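Local coordinates for protein TRAP dicarboxylate transporter-DctP subunit (Desulfovibrio desulfuricans subsp. desulfuricans, PDB 4NHB) that binds sn-glycerol-3-phosphate in the periplasm and probably delivers it, as the solute-binding component, to a TRAP-type membrane transporter, at residues Met103-Thr108 with Gln321-Ser326. Residues are numbered along the deposited sequence; the frame is centred on the assembly and turned at random.
Sequences MAMLET and QAILDS. With G3P (sn-glycerol-3-phosphate), chain P.
Met-105 reaches from the short 3-10 segment 105-106 to the helical segment 321-326 and meets two of its side chains, Ile-323 and Leu-324. Its CB points toward the helix, and the chain runs out extended through chi2 before bending at chi3 (82°), which brings sulfur and methyl against different partners. The sulfur faces Ile-323: Met-105 SD lies 3.9 Å from Ile-323 CD1 and almost as near to CG2, so both branches of the isoleucine touch it. The methyl turns to Leu-324, where Met-105 CE stands 3.6 Å from Leu-324 CD2 and only slightly farther from CG, the two side chains crossing at about a right angle. Thr-108 extends this apolar patch more loosely, its CG2 being 4.1 Å from Leu-324 CD2. OG1 of Thr-108 lies beside the backbone N (chi1 -61°), which leaves CG2 anti to that N; the methyl is thus presented to the helix while OG1 donates to Met-105 O at 2.7 Å. The C=O...donor angle is 113°, with the hydroxyl slightly out of the carbonyl plane, and the bond ties the two contacting residues together. Phe-313 of helix 311-316 packs on both Met-105 and Thr-108, and Ile-130 of helix 125-131 on Ile-323, so the contact joins the loop between strand 89-92 and helix 115-122 to several helices. Glu-107 OE2 accepts a hydrogen bond from O1 of sn-glycerol-3-phosphate at 2.7 Å, with Ile-237 N as a second donor. All four touching residues are buried and the contact is wholly apolar across the two segments, so its stability probably comes from hydrophobic burial and van der Waals contact: helix 320-329 packs against Met-105 and Thr-108, while Glu-107 reaches the ligand from the same segment.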
loop_
_atom_site.group_PDB
_atom_site.type_symbol
_atom_site.label_atom_id
_atom_site.label_comp_id
_atom_site.label_asym_id
_atom_site.label_seq_id
_atom_site.Cartn_x
_atom_site.Cartn_y
_atom_site.Cartn_z
ATOM N N MET A 103 -7.321 -6.021 8.065
ATOM C CA MET A 103 -6.679 -5.463 6.849
ATOM C C MET A 103 -5.389 -4.748 7.187
ATOM O O MET A 103 -4.453 -4.713 6.369
ATOM C CB MET A 103 -7.624 -4.533 6.111
ATOM C CG MET A 103 -8.904 -5.168 5.647
ATOM S SD MET A 103 -8.633 -6.577 4.579
ATOM C CE MET A 103 -8.984 -5.947 2.950
ATOM N N ALA A 104 -5.326 -4.159 8.385
ATOM C CA ALA A 104 -4.091 -3.506 8.837
ATOM C C ALA A 104 -2.918 -4.460 8.780
ATOM O O ALA A 104 -1.803 -4.054 8.508
ATOM C CB ALA A 104 -4.240 -2.970 10.252
ATOM N N MET A 105 -3.172 -5.733 9.045
ATOM C CA MET A 105 -2.096 -6.716 9.101
ATOM C C MET A 105 -1.432 -7.042 7.750
ATOM O O MET A 105 -0.388 -7.681 7.746
ATOM C CB MET A 105 -2.582 -7.983 9.797
ATOM C CG MET A 105 -3.006 -7.714 11.246
ATOM S SD MET A 105 -3.241 -9.203 12.255
ATOM C CE MET A 105 -1.578 -9.538 12.712
ATOM N N LEU A 106 -2.019 -6.573 6.647
ATOM C CA LEU A 106 -1.365 -6.613 5.334
ATOM C C LEU A 106 -0.008 -5.905 5.409
ATOM O O LEU A 106 0.918 -6.257 4.682
ATOM C CB LEU A 106 -2.247 -5.981 4.247
ATOM C CG LEU A 106 -3.521 -6.782 3.848
ATOM C CD1 LEU A 106 -4.556 -5.979 3.019
ATOM C CD2 LEU A 106 -3.163 -8.014 3.087
ATOM N N GLU A 107 0.096 -4.908 6.295
ATOM C CA GLU A 107 1.326 -4.132 6.478
ATOM C C GLU A 107 1.943 -4.256 7.898
ATOM O O GLU A 107 2.522 -3.322 8.408
ATOM C CB GLU A 107 1.060 -2.657 6.090
ATOM C CG GLU A 107 0.693 -2.499 4.636
ATOM C CD GLU A 107 0.448 -1.069 4.171
ATOM O OE1 GLU A 107 0.192 -0.178 5.017
ATOM O OE2 GLU A 107 0.497 -0.851 2.923
ATOM N N THR A 108 1.830 -5.446 8.495
ATOM C CA THR A 108 2.418 -5.763 9.815
ATOM C C THR A 108 3.878 -5.403 9.821
ATOM O O THR A 108 4.659 -5.895 8.982
ATOM C CB THR A 108 2.280 -7.283 10.121
ATOM O OG1 THR A 108 0.907 -7.644 10.149
ATOM C CG2 THR A 108 2.940 -7.678 11.447
ATOM N N GLN A 321 -3.061 -13.900 16.072
ATOM C CA GLN A 321 -2.026 -14.931 16.187
ATOM C C GLN A 321 -1.995 -15.872 15.000
ATOM O O GLN A 321 -0.916 -16.317 14.579
ATOM C CB GLN A 321 -2.177 -15.749 17.467
ATOM C CG GLN A 321 -0.941 -16.603 17.760
ATOM C CD GLN A 321 0.331 -15.771 17.825
ATOM O OE1 GLN A 321 0.449 -14.864 18.645
ATOM N NE2 GLN A 321 1.277 -16.062 16.947
ATOM N N ALA A 322 -3.158 -16.195 14.450
ATOM C CA ALA A 322 -3.217 -17.156 13.361
ATOM C C ALA A 322 -2.644 -16.506 12.112
ATOM O O ALA A 322 -1.922 -17.127 11.328
ATOM C CB ALA A 322 -4.655 -17.594 13.110
ATOM N N ILE A 323 -2.983 -15.234 11.941
ATOM C CA ILE A 323 -2.507 -14.495 10.805
ATOM C C ILE A 323 -0.990 -14.441 10.847
ATOM O O ILE A 323 -0.332 -14.745 9.857
ATOM C CB ILE A 323 -3.169 -13.081 10.748
ATOM C CG1 ILE A 323 -4.659 -13.240 10.428
ATOM C CG2 ILE A 323 -2.502 -12.182 9.662
ATOM C CD1 ILE A 323 -5.463 -12.002 10.609
ATOM N N LEU A 324 -0.434 -14.050 11.994
ATOM C CA LEU A 324 1.006 -13.962 12.163
ATOM C C LEU A 324 1.656 -15.325 11.902
ATOM O O LEU A 324 2.670 -15.440 11.196
ATOM C CB LEU A 324 1.326 -13.507 13.596
ATOM C CG LEU A 324 0.882 -12.098 13.998
ATOM C CD1 LEU A 324 1.122 -11.873 15.464
ATOM C CD2 LEU A 324 1.626 -11.090 13.201
ATOM N N ASP A 325 1.069 -16.356 12.491
ATOM C CA ASP A 325 1.551 -17.723 12.311
ATOM C C ASP A 325 1.605 -18.121 10.833
ATOM O O ASP A 325 2.553 -18.803 10.408
ATOM C CB ASP A 325 0.654 -18.723 13.055
ATOM C CG ASP A 325 0.895 -18.748 14.556
ATOM O OD1 ASP A 325 1.900 -18.200 15.049
ATOM O OD2 ASP A 325 0.052 -19.335 15.251
ATOM N N SER A 326 0.581 -17.750 10.056
ATOM C CA SER A 326 0.554 -18.121 8.638
ATOM C C SER A 326 1.680 -17.431 7.890
ATOM O O SER A 326 2.307 -18.032 7.011
ATOM C CB SER A 326 -0.792 -17.819 7.964
ATOM O OG SER A 326 -1.119 -16.432 7.980
HETATM O O1 G3P P . -1.392 1.093 2.514
HETATM C C1 G3P P . -1.344 2.272 3.262
HETATM C C2 G3P P . -0.400 3.280 2.595
HETATM O O2 G3P P . -0.855 3.544 1.295
HETATM C C3 G3P P . -0.377 4.579 3.416
HETATM O O1P G3P P . 0.837 5.227 3.205
HETATM O O4P G3P P . 0.571 5.766 0.846
HETATM O O2P G3P P . -0.229 7.437 2.590
HETATM O O3P G3P P . 2.214 7.123 2.203
HETATM P P G3P P . 0.838 6.466 2.148
#